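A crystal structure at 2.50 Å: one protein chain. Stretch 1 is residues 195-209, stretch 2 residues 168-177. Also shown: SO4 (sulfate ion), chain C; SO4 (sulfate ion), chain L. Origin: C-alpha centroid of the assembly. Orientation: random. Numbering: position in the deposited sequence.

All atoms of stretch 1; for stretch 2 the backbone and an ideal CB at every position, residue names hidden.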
# COMPACT_ATOMS: atom_id res chain seq x y z
N TYR A 195 7.63 12.37 -4.81
CA TYR A 195 7.02 13.46 -5.56
C TYR A 195 6.77 13.08 -7.02
O TYR A 195 5.64 13.23 -7.55
CB TYR A 195 7.91 14.71 -5.49
CG TYR A 195 7.36 15.91 -6.23
CD1 TYR A 195 6.31 16.61 -5.72
CD2 TYR A 195 7.87 16.30 -7.47
CE1 TYR A 195 5.79 17.70 -6.38
CE2 TYR A 195 7.36 17.40 -8.14
CZ TYR A 195 6.31 18.10 -7.58
OH TYR A 195 5.75 19.18 -8.20
N MET A 196 7.81 12.60 -7.70
CA MET A 196 7.65 12.22 -9.12
C MET A 196 6.66 11.09 -9.32
O MET A 196 5.93 11.10 -10.31
CB MET A 196 8.97 11.87 -9.77
CG MET A 196 9.81 13.10 -10.05
SD MET A 196 9.23 14.02 -11.48
CE MET A 196 9.63 12.90 -12.83
N SER A 197 6.60 10.14 -8.38
CA SER A 197 5.59 9.06 -8.43
C SER A 197 4.18 9.66 -8.27
O SER A 197 3.29 9.39 -9.06
CB SER A 197 5.83 7.97 -7.38
OG SER A 197 4.71 7.10 -7.24
N ASP A 198 4.00 10.50 -7.29
CA ASP A 198 2.73 11.19 -7.17
C ASP A 198 2.31 11.97 -8.44
O ASP A 198 1.12 12.18 -8.64
CB ASP A 198 2.70 12.09 -5.92
CG ASP A 198 2.48 11.30 -4.64
OD1 ASP A 198 2.03 10.13 -4.73
OD2 ASP A 198 2.77 11.83 -3.54
N LEU A 199 3.27 12.38 -9.29
CA LEU A 199 2.96 13.08 -10.56
C LEU A 199 2.74 12.14 -11.70
O LEU A 199 2.07 12.51 -12.64
CB LEU A 199 4.06 14.04 -11.00
CG LEU A 199 4.43 15.16 -10.04
CD1 LEU A 199 5.32 16.22 -10.70
CD2 LEU A 199 3.19 15.82 -9.43
N THR A 200 3.29 10.92 -11.64
CA THR A 200 3.39 10.07 -12.85
C THR A 200 2.74 8.71 -12.81
O THR A 200 2.40 8.22 -13.84
CB THR A 200 4.84 9.83 -13.25
OG1 THR A 200 5.49 9.05 -12.23
CG2 THR A 200 5.54 11.14 -13.42
N LEU A 201 2.59 8.07 -11.66
CA LEU A 201 2.07 6.69 -11.66
C LEU A 201 0.64 6.54 -12.15
O LEU A 201 0.40 5.67 -12.93
CB LEU A 201 2.18 6.03 -10.29
CG LEU A 201 1.81 4.55 -10.20
CD1 LEU A 201 2.67 3.68 -11.11
CD2 LEU A 201 2.00 4.12 -8.76
N LEU A 202 -0.28 7.37 -11.72
CA LEU A 202 -1.69 7.16 -12.02
C LEU A 202 -2.00 7.27 -13.53
O LEU A 202 -3.03 6.75 -14.00
CB LEU A 202 -2.60 8.10 -11.21
CG LEU A 202 -2.96 7.59 -9.80
CD1 LEU A 202 -3.71 8.65 -8.96
CD2 LEU A 202 -3.77 6.30 -9.89
N GLY A 203 -1.10 7.93 -14.26
CA GLY A 203 -1.12 7.93 -15.74
C GLY A 203 -1.16 6.52 -16.34
O GLY A 203 -1.76 6.31 -17.39
N SER A 204 -0.55 5.55 -15.68
CA SER A 204 -0.50 4.17 -16.20
C SER A 204 -1.90 3.52 -16.31
O SER A 204 -2.08 2.58 -17.11
CB SER A 204 0.42 3.29 -15.35
OG SER A 204 -0.11 3.05 -14.05
N ALA A 205 -2.86 4.02 -15.53
CA ALA A 205 -4.24 3.60 -15.62
C ALA A 205 -4.86 3.99 -16.98
O ALA A 205 -5.77 3.29 -17.43
CB ALA A 205 -5.07 4.16 -14.47
N GLN A 206 -4.35 5.05 -17.63
CA GLN A 206 -5.01 5.59 -18.83
C GLN A 206 -4.46 5.05 -20.15
O GLN A 206 -4.90 5.48 -21.21
CB GLN A 206 -5.00 7.13 -18.86
CG GLN A 206 -5.55 7.81 -17.61
CD GLN A 206 -6.96 7.36 -17.26
OE1 GLN A 206 -7.81 7.13 -18.15
NE2 GLN A 206 -7.22 7.23 -15.96
N VAL A 207 -3.54 4.10 -20.08
CA VAL A 207 -2.76 3.73 -21.26
C VAL A 207 -3.67 3.21 -22.37
O VAL A 207 -3.51 3.59 -23.54
CB VAL A 207 -1.68 2.70 -20.90
CG1 VAL A 207 -1.11 2.03 -22.13
CG2 VAL A 207 -0.56 3.39 -20.14
N THR A 208 -4.62 2.36 -21.97
CA THR A 208 -5.58 1.75 -22.89
C THR A 208 -6.94 2.49 -22.98
O THR A 208 -7.92 1.92 -23.43
CB THR A 208 -5.89 0.28 -22.48
OG1 THR A 208 -6.65 0.26 -21.25
CG2 THR A 208 -4.60 -0.54 -22.34
N HIS A 209 -7.02 3.73 -22.52
CA HIS A 209 -8.29 4.43 -22.39
C HIS A 209 -8.20 5.78 -22.96
O HIS A 209 -8.88 6.67 -22.53
CB HIS A 209 -8.63 4.57 -20.93
CG HIS A 209 -8.89 3.27 -20.26
ND1 HIS A 209 -9.80 2.40 -20.70
CD2 HIS A 209 -8.32 2.70 -19.14
CE1 HIS A 209 -9.81 1.32 -19.93
NE2 HIS A 209 -8.90 1.51 -18.96
N UNK A 168 -1.24 -8.91 -18.78
CA UNK A 168 -1.33 -7.56 -18.24
C UNK A 168 -2.09 -6.61 -19.15
O UNK A 168 -1.79 -6.49 -20.35
CB UNK A 168 0.07 -7.01 -17.98
N UNK A 169 -3.03 -5.90 -18.56
CA UNK A 169 -3.85 -4.96 -19.33
C UNK A 169 -3.12 -3.64 -19.70
O UNK A 169 -3.35 -3.07 -20.77
CB UNK A 169 -5.11 -4.63 -18.53
N UNK A 170 -2.23 -3.16 -18.84
CA UNK A 170 -1.86 -1.78 -18.87
C UNK A 170 -0.55 -1.56 -18.16
O UNK A 170 -0.50 -1.47 -16.94
CB UNK A 170 -2.96 -0.92 -18.25
N UNK A 171 0.52 -1.47 -18.94
CA UNK A 171 1.88 -1.28 -18.42
C UNK A 171 2.40 0.01 -18.97
O UNK A 171 2.05 0.44 -20.07
CB UNK A 171 2.81 -2.44 -18.79
N UNK A 172 3.29 0.61 -18.20
CA UNK A 172 4.02 1.75 -18.70
C UNK A 172 5.38 1.83 -18.04
O UNK A 172 5.52 1.56 -16.87
CB UNK A 172 3.23 3.04 -18.47
N UNK A 173 6.40 2.19 -18.83
CA UNK A 173 7.75 2.38 -18.33
C UNK A 173 8.25 3.78 -18.62
O UNK A 173 8.20 4.24 -19.76
CB UNK A 173 8.70 1.35 -18.94
N UNK A 174 8.73 4.44 -17.56
CA UNK A 174 9.29 5.79 -17.65
C UNK A 174 10.65 5.91 -16.97
O UNK A 174 10.81 5.47 -15.83
CB UNK A 174 8.32 6.80 -17.03
N UNK A 175 11.61 6.51 -17.65
CA UNK A 175 12.88 6.86 -17.02
C UNK A 175 12.85 8.29 -16.59
O UNK A 175 12.42 9.15 -17.32
CB UNK A 175 14.06 6.61 -17.96
N UNK A 176 13.35 8.55 -15.41
CA UNK A 176 13.38 9.92 -14.91
C UNK A 176 14.65 10.20 -14.15
O UNK A 176 15.27 9.30 -13.59
CB UNK A 176 12.17 10.19 -14.02
N UNK A 177 15.01 11.47 -14.12
CA UNK A 177 16.24 11.90 -13.51
C UNK A 177 16.14 13.41 -13.28
O UNK A 177 15.70 14.14 -14.18
CB UNK A 177 17.45 11.54 -14.38
S SO4 C . 24.63 12.47 -19.62
O1 SO4 C . 24.75 11.24 -18.76
O2 SO4 C . 23.96 12.19 -20.94
O3 SO4 C . 23.87 13.57 -18.94
O4 SO4 C . 26.02 12.95 -19.87
S SO4 L . 3.53 -7.75 -10.23
O1 SO4 L . 3.79 -7.03 -8.94
O2 SO4 L . 2.14 -8.38 -10.22
O3 SO4 L . 3.73 -6.77 -11.35
O4 SO4 L . 4.54 -8.87 -10.32

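Position 168 lies beyond the reach of stretch 1, but a sulfate ion (chain L) sits within range of a long side chain, so a flexible, positively charged residue would suit it. It is Lys168, whose NZ donates a hydrogen bond to O3 of that sulfate at 2.7 Å.

Position 169 points its CB sideways, with nothing of stretch 1 within 5.5 Å, and many residues would be tolerated. The deposited Ala169 takes part mainly through its backbone: its O lies 3.2 Å from CG2 of Thr208.

Position 170 points its CA-to-CB bond toward stretch 1, and the ideal CB lies 3.8 Å from Ser204 O, 4.4 Å from Thr208 CG2 and 4.7 Å from Val207 CB. The space is tight, and it offers a carbonyl acceptor, so a small side chain suits it: alanine would serve for size, serine or threonine for a donor as well. It is Ser170, with chi1 in the t well. Its OG donates to Ser204 O at 2.8 Å and packs 3.5 Å from Val207 CB. The O of water 1 donates to Ser170 OG (2.6 Å) and Ala205 O (2.7 Å) and accepts from Thr208 N (2.9 Å). The hydroxyl thus bonds directly to the 3-10 segment and, through water 1, is linked to the turn that follows it.

Position 171 begins the strand and points away, so stretch 1 does not decide between polar and apolar. It is Gln171, whose side chain hydrogen-bonds elsewhere in the structure, while its O lies 3.9 Å from Val207 CG2.

Position 172 turns back toward stretch 1, its ideal CB 4.2 Å from both Val207 CG2 and Ser204 CB. A long side chain with an apolar stem could run past these atoms along the backbone of Gly203 and Ser204; methionine, glutamine or lysine are all plausible. It is Gln172, extended with chi1 and chi2 both t. Its CB packs 4.1 Å from Val207 CG2, and its NE2 comes 3.8 Å from Ser204 N, finding its hydrogen bond elsewhere.

Position 173 is out of reach, so polar or apolar residues would serve; it is Gln173. Position 174 points toward stretch 1 across a gap, where a beta-branched residue fits strand geometry: Val174. Position 175, again out of reach, is equally free; it is Trp175.

Position 176 faces Met196, whose CE lies 3.9 Å from the ideal CB, inviting an apolar residue, aliphatic or aromatic. Phe176 packs its CB 3.8 Å from Met196 CE.

Position 177 points away, but the chain C sulfate suits a long, positively charged side chain. It is Arg177, whose NH2 donates to sulfate O3 at 3.2 Å.

Stretch 2 168-177: KASQQQVWFR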
# COMPACT_ATOMS: atom_id res chain seq x y z
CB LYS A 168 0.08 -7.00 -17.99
CG LYS A 168 0.84 -7.81 -16.96
CD LYS A 168 1.46 -6.94 -15.89
CE LYS A 168 1.81 -7.78 -14.66
NZ LYS A 168 2.01 -6.94 -13.41
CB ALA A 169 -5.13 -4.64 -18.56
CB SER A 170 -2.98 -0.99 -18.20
OG SER A 170 -2.95 0.37 -18.56
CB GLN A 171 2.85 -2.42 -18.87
CG GLN A 171 2.68 -3.74 -18.14
CD GLN A 171 3.44 -4.87 -18.80
OE1 GLN A 171 2.84 -5.77 -19.39
NE2 GLN A 171 4.77 -4.84 -18.70
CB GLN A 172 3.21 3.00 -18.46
CG GLN A 172 4.02 4.26 -18.62
CD GLN A 172 3.15 5.49 -18.77
OE1 GLN A 172 2.93 5.91 -19.90
NE2 GLN A 172 2.64 6.05 -17.66
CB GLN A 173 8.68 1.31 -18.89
CG GLN A 173 8.54 0.01 -18.12
CD GLN A 173 9.08 -1.19 -18.86
OE1 GLN A 173 9.49 -1.09 -20.02
NE2 GLN A 173 9.11 -2.33 -18.18
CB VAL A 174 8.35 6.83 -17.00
CG1 VAL A 174 8.80 8.23 -17.40
CG2 VAL A 174 6.92 6.60 -17.44
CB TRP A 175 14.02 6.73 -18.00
CG TRP A 175 14.44 5.34 -18.35
CD1 TRP A 175 14.05 4.60 -19.44
CD2 TRP A 175 15.41 4.51 -17.64
NE1 TRP A 175 14.67 3.39 -19.44
CE2 TRP A 175 15.50 3.27 -18.39
CE3 TRP A 175 16.18 4.67 -16.51
CZ2 TRP A 175 16.34 2.25 -18.01
CZ3 TRP A 175 17.00 3.63 -16.11
CH2 TRP A 175 17.08 2.44 -16.84
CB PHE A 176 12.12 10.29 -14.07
CG PHE A 176 11.94 9.49 -12.79
CD1 PHE A 176 12.23 10.04 -11.53
CD2 PHE A 176 11.41 8.18 -12.81
CE1 PHE A 176 12.01 9.31 -10.35
CE2 PHE A 176 11.23 7.44 -11.62
CZ PHE A 176 11.52 8.02 -10.39
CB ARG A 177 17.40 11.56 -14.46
CG ARG A 177 18.72 12.23 -14.11
CD ARG A 177 19.85 11.84 -15.06
NE ARG A 177 19.87 12.58 -16.31
CZ ARG A 177 20.87 12.56 -17.20
NH1 ARG A 177 21.97 11.83 -16.98
NH2 ARG A 177 20.77 13.26 -18.32
O HOH W 1 -5.21 1.49 -19.30
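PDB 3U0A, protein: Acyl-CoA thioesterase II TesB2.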